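Local coordinates for protein nucleocapsid (Crimean-congo hemorrhagic fever virus, PDB 4AKL) that binds single-stranded and double-stranded RNA, probably takes part in packaging the viral genome, and also probably acts as a sequence-nonspecific endonuclease on double-stranded DNA, at residues C201-V205 / K206-I210; R298-G301 / A302-D305; K358-E361 / L362-D365; V379-A382 / G383-S386; R417-T420 / E421-N424. All coordinates share one frame; numbering follows the deposited sequence.

In the fold
All five contacts are local, each at the end of a helix or in the loop that leads into one. Contact 1 stands apart, its centre about 37 Å from that of the chain; there a salt-bridge network lies over the end of helix 195-204. Contacts 3 and 4, with centres about 9 Å apart, form the most buried group: aromatic and leucine packing after helix 355-360 meets the Arg384-bound turn before helix 385-392, and Ala364 and Asp365 probably hydrogen-bond to Leu380 and Ala382. Contact 2, near the chain centre yet a surface contact, touches contact 4 through Ile304 and Arg384. Contact 5, also at the surface, is bound mainly by asparagine and threonine groups before helix 425-440.

Contact 1: residues C201-V205 / K206-I210; sequences CREFV and KGKYI
Glu203, in the last turn of helix 195-204, holds two lysines from the loop that follows, one carboxylate oxygen for each. Lys208, extended beyond CG, runs beside the glutamate in the same direction and meets OE1 nearly along its C-O axis; the modelled separation of NZ from Glu203 OE1, 2.5 Å, is unusually short, and its exact length is doubtful. Lys206 takes another route: bent at chi2 and chi4, it lays its CD 3.0 Å from Arg202 O before NZ reaches Glu203 OE2 at 3.1 Å, from above the carboxylate plane. Both lysines are exposed, and this is the loose, solvent side of the contact. The tight side belongs to Phe204, whose ring is buried and touches Thr253 of helix 245-263. Its CE1 lies 3.8 Å from Tyr209 CA. Between the two sides the chain leaves the helix: Lys206 N bonds to Glu203 O (3.1 Å), Gly207 N bonds to Phe204 O (3.1 Å), and Lys208 N adds a weak bond to the same Phe204 oxygen. Gly207 takes positive phi as the helical path breaks. With a lysine at each oxygen, the Glu203 carboxylate is probably held ionised, its charge balanced by the lysines on either side of Gly207 in the chain.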
loop_
_atom_site.group_PDB
_atom_site.type_symbol
_atom_site.label_atom_id
_atom_site.label_comp_id
_atom_site.label_asym_id
_atom_site.label_seq_id
_atom_site.Cartn_x
_atom_site.Cartn_y
_atom_site.Cartn_z
ATOM N N CYS A 201 -16.098 -28.421 -12.202
ATOM C CA CYS A 201 -15.205 -28.153 -11.085
ATOM C C CYS A 201 -15.987 -27.827 -9.820
ATOM O O CYS A 201 -15.653 -28.335 -8.741
ATOM C CB CYS A 201 -14.224 -27.012 -11.418
ATOM S SG CYS A 201 -12.978 -27.455 -12.644
ATOM N N ARG A 202 -17.027 -26.994 -9.957
ATOM C CA ARG A 202 -17.867 -26.608 -8.818
ATOM C C ARG A 202 -18.468 -27.848 -8.154
ATOM O O ARG A 202 -18.497 -27.943 -6.948
ATOM C CB ARG A 202 -18.964 -25.604 -9.236
ATOM C CG ARG A 202 -19.823 -25.030 -8.045
ATOM C CD ARG A 202 -20.751 -23.828 -8.436
ATOM N NE ARG A 202 -20.833 -23.677 -9.897
ATOM C CZ ARG A 202 -20.394 -22.637 -10.621
ATOM N NH1 ARG A 202 -19.843 -21.540 -10.059
ATOM N NH2 ARG A 202 -20.537 -22.687 -11.951
ATOM N N GLU A 203 -18.920 -28.803 -8.955
ATOM C CA GLU A 203 -19.459 -30.063 -8.412
ATOM C C GLU A 203 -18.351 -30.973 -7.793
ATOM O O GLU A 203 -18.524 -31.516 -6.692
ATOM C CB GLU A 203 -20.251 -30.800 -9.478
ATOM C CG GLU A 203 -21.632 -30.160 -9.786
ATOM C CD GLU A 203 -22.671 -30.391 -8.678
ATOM O OE1 GLU A 203 -22.660 -31.469 -8.036
ATOM O OE2 GLU A 203 -23.497 -29.489 -8.445
ATOM N N PHE A 204 -17.232 -31.117 -8.505
ATOM C CA PHE A 204 -16.090 -31.921 -8.043
ATOM C C PHE A 204 -15.634 -31.500 -6.631
ATOM O O PHE A 204 -15.497 -32.343 -5.744
ATOM C CB PHE A 204 -14.926 -31.797 -9.036
ATOM C CG PHE A 204 -13.661 -32.464 -8.587
ATOM C CD1 PHE A 204 -13.519 -33.853 -8.688
ATOM C CD2 PHE A 204 -12.601 -31.710 -8.061
ATOM C CE1 PHE A 204 -12.343 -34.486 -8.277
ATOM C CE2 PHE A 204 -11.407 -32.344 -7.638
ATOM C CZ PHE A 204 -11.290 -33.744 -7.755
ATOM N N VAL A 205 -15.434 -30.193 -6.432
ATOM C CA VAL A 205 -14.923 -29.694 -5.163
ATOM C C VAL A 205 -15.907 -29.785 -3.974
ATOM O O VAL A 205 -15.514 -29.435 -2.860
ATOM C CB VAL A 205 -14.360 -28.246 -5.291
ATOM C CG1 VAL A 205 -13.346 -28.182 -6.456
ATOM C CG2 VAL A 205 -15.497 -27.167 -5.418
ATOM N N LYS A 206 -17.160 -30.231 -4.185
ATOM C CA LYS A 206 -18.036 -30.574 -3.044
ATOM C C LYS A 206 -17.628 -31.908 -2.341
ATOM O O LYS A 206 -18.224 -32.273 -1.322
ATOM C CB LYS A 206 -19.525 -30.658 -3.432
ATOM C CG LYS A 206 -20.261 -29.315 -3.649
ATOM C CD LYS A 206 -20.589 -29.100 -5.096
ATOM C CE LYS A 206 -21.587 -27.955 -5.344
ATOM N NZ LYS A 206 -22.959 -28.499 -5.571
ATOM N N GLY A 207 -16.627 -32.613 -2.866
ATOM C CA GLY A 207 -16.223 -33.946 -2.346
ATOM C C GLY A 207 -16.662 -35.108 -3.257
ATOM O O GLY A 207 -16.599 -36.283 -2.851
ATOM N N LYS A 208 -17.086 -34.784 -4.487
ATOM C CA LYS A 208 -17.549 -35.771 -5.481
ATOM C C LYS A 208 -16.382 -36.243 -6.377
ATOM O O LYS A 208 -16.373 -36.061 -7.600
ATOM C CB LYS A 208 -18.704 -35.172 -6.307
ATOM C CG LYS A 208 -19.926 -34.850 -5.470
ATOM C CD LYS A 208 -21.077 -34.254 -6.294
ATOM C CE LYS A 208 -22.191 -33.755 -5.368
ATOM N NZ LYS A 208 -23.247 -33.022 -6.132
ATOM N N TYR A 209 -15.415 -36.860 -5.742
ATOM C CA TYR A 209 -14.153 -37.216 -6.390
ATOM C C TYR A 209 -14.241 -38.239 -7.548
ATOM O O TYR A 209 -13.388 -38.207 -8.468
ATOM C CB TYR A 209 -13.131 -37.689 -5.345
ATOM C CG TYR A 209 -13.628 -38.724 -4.354
ATOM C CD1 TYR A 209 -13.758 -40.064 -4.725
ATOM C CD2 TYR A 209 -13.944 -38.375 -3.047
ATOM C CE1 TYR A 209 -14.202 -41.033 -3.800
ATOM C CE2 TYR A 209 -14.391 -39.318 -2.128
ATOM C CZ TYR A 209 -14.523 -40.645 -2.510
ATOM O OH TYR A 209 -14.961 -41.590 -1.607
ATOM N N ILE A 210 -15.271 -39.109 -7.519
ATOM C CA ILE A 210 -15.465 -40.155 -8.568
ATOM C C ILE A 210 -15.630 -39.499 -9.961
ATOM O O ILE A 210 -15.322 -40.126 -10.973
ATOM C CB ILE A 210 -16.660 -41.078 -8.268
ATOM C CG1 ILE A 210 -16.458 -41.864 -6.973
ATOM C CG2 ILE A 210 -16.891 -42.105 -9.399
ATOM C CD1 ILE A 210 -17.808 -42.459 -6.470
#

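Contact 2: residues R298-G301 / A302-D305; sequences RAQG and AQID
The side-chain amides of Gln300 and Gln303 approach with their planes 66° apart, neither stacked nor coplanar, at the C-terminal end of helix 295-301. Gln300 OE1 comes within 2.9 Å of Gln303 NE2. Gln303 was modelled in two conformers, and this approach describes one of them. The nitrogen of the Gln300 amide, NE2, hydrogen-bonds to Tyr470 O. Gln300 CG lies opposite its backbone N (chi1 -168°) and a bend at chi2 brings the amide round to the Gln303 side, while Gln303 stretches out straight beyond CG. The last helical turn is closed by the backbone: Gln303 N donates to Gln300 O at 3.2 Å, and Ala302 N makes a weak bond to Arg298 O. The chain then runs on as a short link to helix 306-316. Helix 120-136 lines this link, with Gln127 NE2 bonding to the carbonyl oxygens of Gly301 and Gln303. Asp305 occupies the N-cap position of the next helix; its OD1 makes a weak hydrogen bond to Phe308 N, and its OD2 forms a salt bridge with Arg134. Just past the helix end, the Ala302 methyl CB rests 3.6 Å from Arg298 O.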
loop_
_atom_site.group_PDB
_atom_site.type_symbol
_atom_site.label_atom_id
_atom_site.label_comp_id
_atom_site.label_asym_id
_atom_site.label_seq_id
_atom_site.Cartn_x
_atom_site.Cartn_y
_atom_site.Cartn_z
ATOM N N ARG A 298 -1.196 -8.299 -8.956
ATOM C CA ARG A 298 0.113 -7.616 -8.830
ATOM C C ARG A 298 -0.043 -6.133 -8.433
ATOM O O ARG A 298 0.651 -5.683 -7.512
ATOM C CB ARG A 298 0.977 -7.755 -10.092
ATOM C CG ARG A 298 2.282 -6.835 -10.105
ATOM C CD ARG A 298 3.193 -7.216 -11.269
ATOM N NE ARG A 298 3.636 -8.611 -11.148
ATOM C CZ ARG A 298 4.686 -9.034 -10.429
ATOM N NH1 ARG A 298 5.459 -8.177 -9.745
ATOM N NH2 ARG A 298 4.975 -10.344 -10.399
ATOM N N ALA A 299 -0.960 -5.414 -9.102
ATOM C CA ALA A 299 -1.248 -3.981 -8.819
ATOM C C ALA A 299 -1.817 -3.701 -7.385
ATOM O O ALA A 299 -1.424 -2.733 -6.704
ATOM C CB ALA A 299 -2.218 -3.399 -9.898
ATOM N N GLN A 300 -2.755 -4.527 -6.936
ATOM C CA GLN A 300 -3.269 -4.414 -5.577
ATOM C C GLN A 300 -2.124 -4.771 -4.617
ATOM O O GLN A 300 -1.935 -4.092 -3.587
ATOM C CB GLN A 300 -4.485 -5.329 -5.349
ATOM C CG GLN A 300 -5.276 -5.076 -4.042
ATOM C CD GLN A 300 -6.127 -3.783 -4.063
ATOM O OE1 GLN A 300 -5.874 -2.868 -4.840
ATOM N NE2 GLN A 300 -7.140 -3.725 -3.195
ATOM N N GLY A 301 -1.361 -5.816 -4.968
ATOM C CA GLY A 301 -0.276 -6.295 -4.116
ATOM C C GLY A 301 0.940 -5.382 -4.019
ATOM O O GLY A 301 1.747 -5.535 -3.111
ATOM N N ALA A 302 1.103 -4.432 -4.934
ATOM C CA ALA A 302 2.197 -3.470 -4.788
ATOM C C ALA A 302 1.843 -2.237 -3.958
ATOM O O ALA A 302 2.715 -1.405 -3.751
ATOM C CB ALA A 302 2.721 -3.037 -6.159
ATOM N N GLN A 303 0.588 -2.092 -3.503
ATOM C CA GLN A 303 0.194 -0.900 -2.726
ATOM C C GLN A 303 0.942 -0.867 -1.418
ATOM O O GLN A 303 0.934 -1.845 -0.654
ATOM C CB GLN A 303 -1.316 -0.869 -2.419
ATOM C CG GLN A 303 -2.173 -0.237 -3.508
ATOM C CD GLN A 303 -3.644 -0.447 -3.272
ATOM O OE1 GLN A 303 -4.094 -0.640 -2.120
ATOM N NE2 GLN A 303 -4.410 -0.428 -4.347
ATOM N N ILE A 304 1.574 0.248 -1.144
ATOM C CA ILE A 304 2.364 0.363 0.048
ATOM C C ILE A 304 1.428 0.450 1.286
ATOM O O ILE A 304 0.407 1.079 1.247
ATOM C CB ILE A 304 3.376 1.508 -0.114
ATOM C CG1 ILE A 304 4.236 1.608 1.133
ATOM C CG2 ILE A 304 2.681 2.856 -0.440
ATOM C CD1 ILE A 304 5.515 2.485 0.878
ATOM N N ASP A 305 1.787 -0.256 2.346
ATOM C CA ASP A 305 1.239 -0.004 3.618
ATOM C C ASP A 305 2.203 0.947 4.304
ATOM O O ASP A 305 3.315 0.554 4.725
ATOM C CB ASP A 305 1.082 -1.297 4.420
ATOM C CG ASP A 305 0.414 -1.054 5.773
ATOM O OD1 ASP A 305 0.554 0.065 6.290
ATOM O OD2 ASP A 305 -0.262 -1.989 6.308
#

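Contact 3: residues K358-E361 / L362-D365; sequences KLYE and LFAD
Phe363 folds back over Tyr360 and can be followed atom by atom. Its CB sits 3.4 Å from Tyr360 O. CG lies next to the same oxygen, and CD2 is still only 3.4 Å from Tyr360 O, so one side of the phenyl group runs alongside the carbonyl. From there the ring reaches the tyrosine itself: CD2 stands over one face of the Tyr360 ring, displaced toward the rim, and CE2 comes to 3.9 Å from Tyr360 CD2. The two rings make an edge-to-face (T-shaped) pair, the edge of Phe363 directed at the face of Tyr360, with centroids 5.3 Å apart and planes at 69°. Tyr360 has its ring opposite the backbone N (chi1 -173°), which presents that face to the incoming phenyl group. Around the pair, Lys345 of helix 341-350 touches both rings, and Ile385 touches Phe363.

The backbone beneath them is a type I beta turn from Tyr360 to Phe363, by which the chain leaves helix 355-360. Phe363 N closes it with a 3.0 Å bond to Tyr360 O, and one water donates to both Tyr360 O and Phe363 O, joining the two carbonyls. Leu362 N bonds to Leu359 O in the same way, one residue back. The Leu362 side chain lies over the helix end: CB is 3.3 Å from Leu359 O, CG packs on Lys358 O, and CD1 meets Leu359 CD1 at 4.1 Å, the two leucines crossing at about a right angle. Trp313 of helix 306-316 touches both of these leucines.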
loop_
_atom_site.group_PDB
_atom_site.type_symbol
_atom_site.label_atom_id
_atom_site.label_comp_id
_atom_site.label_asym_id
_atom_site.label_seq_id
_atom_site.Cartn_x
_atom_site.Cartn_y
_atom_site.Cartn_z
ATOM N N LYS A 358 22.777 3.432 7.205
ATOM C CA LYS A 358 22.001 2.197 7.047
ATOM C C LYS A 358 20.683 2.485 6.352
ATOM O O LYS A 358 20.270 1.691 5.578
ATOM C CB LYS A 358 21.792 1.460 8.383
ATOM C CG LYS A 358 23.070 0.969 8.985
ATOM C CD LYS A 358 22.800 0.382 10.347
ATOM C CE LYS A 358 24.065 0.028 11.084
ATOM N NZ LYS A 358 23.868 0.287 12.574
ATOM N N LEU A 359 20.045 3.634 6.623
ATOM C CA LEU A 359 18.810 3.978 5.907
ATOM C C LEU A 359 19.175 4.269 4.440
ATOM O O LEU A 359 18.447 3.902 3.525
ATOM C CB LEU A 359 18.119 5.220 6.513
ATOM C CG LEU A 359 16.658 5.420 6.096
ATOM C CD1 LEU A 359 15.710 4.318 6.702
ATOM C CD2 LEU A 359 16.152 6.811 6.470
ATOM N N TYR A 360 20.314 4.947 4.232
ATOM C CA TYR A 360 20.700 5.351 2.896
ATOM C C TYR A 360 20.882 4.118 2.016
ATOM O O TYR A 360 20.453 4.115 0.848
ATOM C CB TYR A 360 22.032 6.143 2.891
ATOM C CG TYR A 360 22.401 6.747 1.534
ATOM C CD1 TYR A 360 22.975 5.949 0.503
ATOM C CD2 TYR A 360 22.178 8.085 1.275
ATOM C CE1 TYR A 360 23.285 6.492 -0.757
ATOM C CE2 TYR A 360 22.520 8.664 -0.012
ATOM C CZ TYR A 360 23.067 7.869 -1.008
ATOM O OH TYR A 360 23.406 8.433 -2.254
ATOM N N GLU A 361 21.495 3.084 2.554
ATOM C CA GLU A 361 21.782 1.884 1.761
ATOM C C GLU A 361 20.525 1.147 1.296
ATOM O O GLU A 361 20.594 0.354 0.354
ATOM C CB GLU A 361 22.695 0.953 2.500
ATOM C CG GLU A 361 23.221 -0.259 1.693
ATOM C CD GLU A 361 24.132 0.082 0.447
ATOM O OE1 GLU A 361 24.153 1.237 -0.074
ATOM O OE2 GLU A 361 24.814 -0.839 -0.004
ATOM N N LEU A 362 19.403 1.436 1.927
ATOM C CA LEU A 362 18.105 0.912 1.478
ATOM C C LEU A 362 17.563 1.563 0.159
ATOM O O LEU A 362 16.776 0.945 -0.573
ATOM C CB LEU A 362 17.080 1.021 2.597
ATOM C CG LEU A 362 17.473 0.403 3.933
ATOM C CD1 LEU A 362 16.330 0.613 4.948
ATOM C CD2 LEU A 362 17.865 -1.079 3.804
ATOM N N PHE A 363 17.989 2.786 -0.145
ATOM C CA PHE A 363 17.504 3.477 -1.341
ATOM C C PHE A 363 17.680 2.698 -2.614
ATOM O O PHE A 363 18.764 2.188 -2.887
ATOM C CB PHE A 363 18.184 4.839 -1.536
ATOM C CG PHE A 363 17.770 5.904 -0.553
ATOM C CD1 PHE A 363 16.524 6.003 -0.085
ATOM C CD2 PHE A 363 18.700 6.873 -0.139
ATOM C CE1 PHE A 363 16.142 7.023 0.824
ATOM C CE2 PHE A 363 18.342 7.859 0.756
ATOM C CZ PHE A 363 17.032 7.935 1.231
ATOM N N ALA A 364 16.633 2.628 -3.416
ATOM C CA ALA A 364 16.742 1.950 -4.720
ATOM C C ALA A 364 16.761 2.898 -5.933
ATOM O O ALA A 364 16.679 2.456 -7.099
ATOM C CB ALA A 364 15.593 0.918 -4.871
ATOM N N ASP A 365 16.852 4.186 -5.678
ATOM C CA ASP A 365 16.712 5.193 -6.750
ATOM C C ASP A 365 17.585 4.939 -7.973
ATOM O O ASP A 365 17.135 5.098 -9.081
ATOM C CB ASP A 365 17.022 6.614 -6.236
ATOM C CG ASP A 365 16.120 7.000 -5.032
ATOM O OD1 ASP A 365 16.261 6.416 -3.966
ATOM O OD2 ASP A 365 15.251 7.858 -5.194
HETATM O O HOH W 1 21.265 3.053 -1.812
#

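Contact 4: residues V379-A382 / G383-S386; sequences VLTA and GRIS
Two torsions set up the meeting of Thr381 and Arg384. At chi1 60° the Thr381 hydroxyl lies between its own backbone N and carbonyl carbon, the position from which OG1 can accept a bond from Arg384 N. At chi1 -78° Arg384 has CG opposite its carbonyl carbon, and from CG onward the chain is stretched out along the incoming loop instead of along the helix. Its CG thereby passes Thr381 OG1, crossing obliquely, and NH1 arrives at Val379 O with a bond of 2.6 Å that is nearly straight (162°). That oxygen receives it on a lone pair, in the carbonyl plane, and lies in the guanidinium plane as well. His376 O takes a second bond from the same NH1, which should limit rotation of the guanidinium group. Leu380 slides past the arginine in the opposite direction, with CD1 3.9 Å from Arg384 CB, and its other methyl, CD2, meets Ile385 CD1 at 4.2 Å. Trp313 touches both Leu380 and Arg384. The backbone forms a type I beta turn from Ala382 to Ile385, where Ile385 N bonds to Ala382 O at 3.2 Å; Arg384 N donates to Thr381 OG1 at 3.0 Å and more weakly to Thr381 O. The N-H groups of Arg384 and Ile385 thus find acceptors in Thr381 and Ala382, while the arginine, its NH1 gripped by two backbone carbonyls, binds the helix start to that loop.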
loop_
_atom_site.group_PDB
_atom_site.type_symbol
_atom_site.label_atom_id
_atom_site.label_comp_id
_atom_site.label_asym_id
_atom_site.label_seq_id
_atom_site.Cartn_x
_atom_site.Cartn_y
_atom_site.Cartn_z
ATOM N N VAL A 379 10.457 -1.535 -0.495
ATOM C CA VAL A 379 11.710 -0.961 -0.965
ATOM C C VAL A 379 11.686 0.576 -0.839
ATOM O O VAL A 379 10.785 1.250 -1.376
ATOM C CB VAL A 379 12.027 -1.386 -2.405
ATOM C CG1 VAL A 379 13.387 -0.753 -2.922
ATOM C CG2 VAL A 379 12.051 -2.918 -2.502
ATOM N N LEU A 380 12.654 1.110 -0.095
ATOM C CA LEU A 380 12.821 2.545 0.083
ATOM C C LEU A 380 13.356 3.250 -1.158
ATOM O O LEU A 380 14.083 2.674 -1.940
ATOM C CB LEU A 380 13.729 2.838 1.268
ATOM C CG LEU A 380 13.784 4.302 1.769
ATOM C CD1 LEU A 380 12.380 4.837 2.176
ATOM C CD2 LEU A 380 14.727 4.410 2.943
ATOM N N THR A 381 12.943 4.496 -1.316
ATOM C CA THR A 381 13.439 5.433 -2.331
ATOM C C THR A 381 13.418 6.822 -1.689
ATOM O O THR A 381 12.778 7.023 -0.626
ATOM C CB THR A 381 12.554 5.548 -3.630
ATOM O OG1 THR A 381 11.253 5.990 -3.265
ATOM C CG2 THR A 381 12.451 4.239 -4.380
ATOM N N ALA A 382 14.112 7.780 -2.331
ATOM C CA ALA A 382 14.117 9.167 -1.866
ATOM C C ALA A 382 12.665 9.659 -1.765
ATOM O O ALA A 382 12.302 10.236 -0.772
ATOM C CB ALA A 382 14.996 10.105 -2.810
ATOM N N GLY A 383 11.833 9.380 -2.773
ATOM C CA GLY A 383 10.457 9.791 -2.744
ATOM C C GLY A 383 9.634 9.086 -1.655
ATOM O O GLY A 383 8.673 9.659 -1.175
ATOM N N ARG A 384 10.015 7.877 -1.237
ATOM C CA ARG A 384 9.322 7.171 -0.111
ATOM C C ARG A 384 9.700 7.654 1.267
ATOM O O ARG A 384 9.051 7.305 2.228
ATOM C CB ARG A 384 9.498 5.676 -0.278
ATOM C CG ARG A 384 8.516 5.160 -1.363
ATOM C CD ARG A 384 8.760 3.720 -1.704
ATOM N NE ARG A 384 7.667 3.188 -2.501
ATOM C CZ ARG A 384 7.559 1.949 -2.923
ATOM N NH1 ARG A 384 8.494 1.022 -2.630
ATOM N NH2 ARG A 384 6.493 1.633 -3.655
ATOM N N ILE A 385 10.711 8.529 1.383
ATOM C CA ILE A 385 11.055 9.115 2.663
ATOM C C ILE A 385 9.809 9.859 3.250
ATOM O O ILE A 385 9.596 9.866 4.492
ATOM C CB ILE A 385 12.352 9.987 2.571
ATOM C CG1 ILE A 385 13.623 9.078 2.581
ATOM C CG2 ILE A 385 12.463 10.956 3.729
ATOM C CD1 ILE A 385 14.039 8.426 3.964
ATOM N N SER A 386 8.989 10.414 2.365
ATOM C CA SER A 386 7.735 11.049 2.748
ATOM C C SER A 386 6.731 10.095 3.490
ATOM O O SER A 386 5.968 10.562 4.301
ATOM C CB SER A 386 7.043 11.715 1.532
ATOM O OG SER A 386 6.695 10.767 0.532
#

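Contact 5: residues R417-T420 / E421-N424; sequences RTNT and ETNN
Between Thr418 and Asn424 the chain bends back on itself until their CA atoms stand 3.9 Å apart, a return completed by two left-handed residues, Asn423 and Asn424, with phi of 55° and 51°. The loop is drawn shut by Asn424 N, which donates to Asn419 O at 2.9 Å. Asn419 also uses its side chain: with CG lying between its backbone N and carbonyl carbon, OD1 is brought to 3.2 Å from Thr422 OG1, and the hydroxyl donates to it from well above the amide plane. Further round, Thr420 O accepts twice from Asn423. ND2 reaches it at 2.8 Å, on a lone pair in the carbonyl plane, and the backbone N adds a weak bond. Asn424 lies side by side with Thr418, its OD1 3.2 Å from Thr418 CA. This carboxamide is anchored beyond the loop as well, OD1 capping the N terminus of helix 425-440 at Ala427 N and ND2 bonding to Lys157 O. The Arg417 side chain crosses Thr422 at about a right angle, CB beside OG1, and its NH2 bonds to Asp28 O. The loop is therefore secured mostly by uncharged amide, hydroxyl and carbonyl groups, with asparagines serving as donors and acceptors in turn.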
loop_
_atom_site.group_PDB
_atom_site.type_symbol
_atom_site.label_atom_id
_atom_site.label_comp_id
_atom_site.label_asym_id
_atom_site.label_seq_id
_atom_site.Cartn_x
_atom_site.Cartn_y
_atom_site.Cartn_z
ATOM N N ARG A 417 -10.581 17.016 4.357
ATOM C CA ARG A 417 -11.953 16.497 4.168
ATOM C C ARG A 417 -12.291 16.351 2.704
ATOM O O ARG A 417 -11.743 17.058 1.860
ATOM C CB ARG A 417 -13.026 17.400 4.855
ATOM C CG ARG A 417 -12.995 17.354 6.380
ATOM C CD ARG A 417 -14.043 18.241 7.034
ATOM N NE ARG A 417 -13.999 18.137 8.507
ATOM C CZ ARG A 417 -14.547 17.150 9.241
ATOM N NH1 ARG A 417 -15.226 16.132 8.678
ATOM N NH2 ARG A 417 -14.411 17.178 10.576
ATOM N N THR A 418 -13.191 15.423 2.417
ATOM C CA THR A 418 -13.702 15.219 1.080
ATOM C C THR A 418 -15.177 15.615 0.940
ATOM O O THR A 418 -15.705 15.558 -0.152
ATOM C CB THR A 418 -13.541 13.741 0.635
ATOM O OG1 THR A 418 -14.200 12.873 1.564
ATOM C CG2 THR A 418 -12.012 13.357 0.525
ATOM N N ASN A 419 -15.830 16.028 2.032
ATOM C CA ASN A 419 -17.305 16.282 1.997
ATOM C C ASN A 419 -17.699 17.594 1.313
ATOM O O ASN A 419 -16.871 18.495 1.132
ATOM C CB ASN A 419 -17.912 16.165 3.384
ATOM C CG ASN A 419 -17.146 16.935 4.436
ATOM O OD1 ASN A 419 -17.387 18.130 4.668
ATOM N ND2 ASN A 419 -16.209 16.230 5.111
ATOM N N THR A 420 -18.961 17.698 0.910
ATOM C CA THR A 420 -19.405 18.897 0.155
ATOM C C THR A 420 -19.647 20.108 1.053
ATOM O O THR A 420 -19.649 21.224 0.547
ATOM C CB THR A 420 -20.645 18.626 -0.698
ATOM O OG1 THR A 420 -20.500 17.371 -1.356
ATOM C CG2 THR A 420 -20.839 19.733 -1.764
ATOM N N GLU A 421 -19.836 19.908 2.366
ATOM C CA GLU A 421 -20.002 21.036 3.320
ATOM C C GLU A 421 -18.765 21.957 3.305
ATOM O O GLU A 421 -18.889 23.169 3.500
ATOM C CB GLU A 421 -20.256 20.554 4.742
ATOM C CG GLU A 421 -21.604 19.816 4.951
ATOM C CD GLU A 421 -21.546 18.307 4.663
ATOM O OE1 GLU A 421 -20.612 17.816 3.956
ATOM O OE2 GLU A 421 -22.460 17.615 5.156
ATOM N N THR A 422 -17.589 21.359 3.085
ATOM C CA THR A 422 -16.337 22.085 2.865
ATOM C C THR A 422 -15.883 22.030 1.389
ATOM O O THR A 422 -14.812 22.472 1.076
ATOM C CB THR A 422 -15.206 21.521 3.767
ATOM O OG1 THR A 422 -15.119 20.112 3.579
ATOM C CG2 THR A 422 -15.484 21.803 5.225
ATOM N N ASN A 423 -16.702 21.504 0.489
ATOM C CA ASN A 423 -16.352 21.379 -0.961
ATOM C C ASN A 423 -15.047 20.629 -1.305
ATOM O O ASN A 423 -14.271 21.018 -2.201
ATOM C CB ASN A 423 -16.451 22.759 -1.675
ATOM C CG ASN A 423 -17.762 22.941 -2.416
ATOM O OD1 ASN A 423 -17.816 23.675 -3.391
ATOM N ND2 ASN A 423 -18.826 22.266 -1.963
ATOM N N ASN A 424 -14.831 19.540 -0.584
ATOM C CA ASN A 424 -13.762 18.604 -0.849
ATOM C C ASN A 424 -12.356 19.257 -0.995
ATOM O O ASN A 424 -11.735 19.196 -2.052
ATOM C CB ASN A 424 -14.152 17.732 -2.063
ATOM C CG ASN A 424 -13.299 16.463 -2.175
ATOM O OD1 ASN A 424 -12.287 16.356 -1.511
ATOM N ND2 ASN A 424 -13.721 15.502 -3.016
#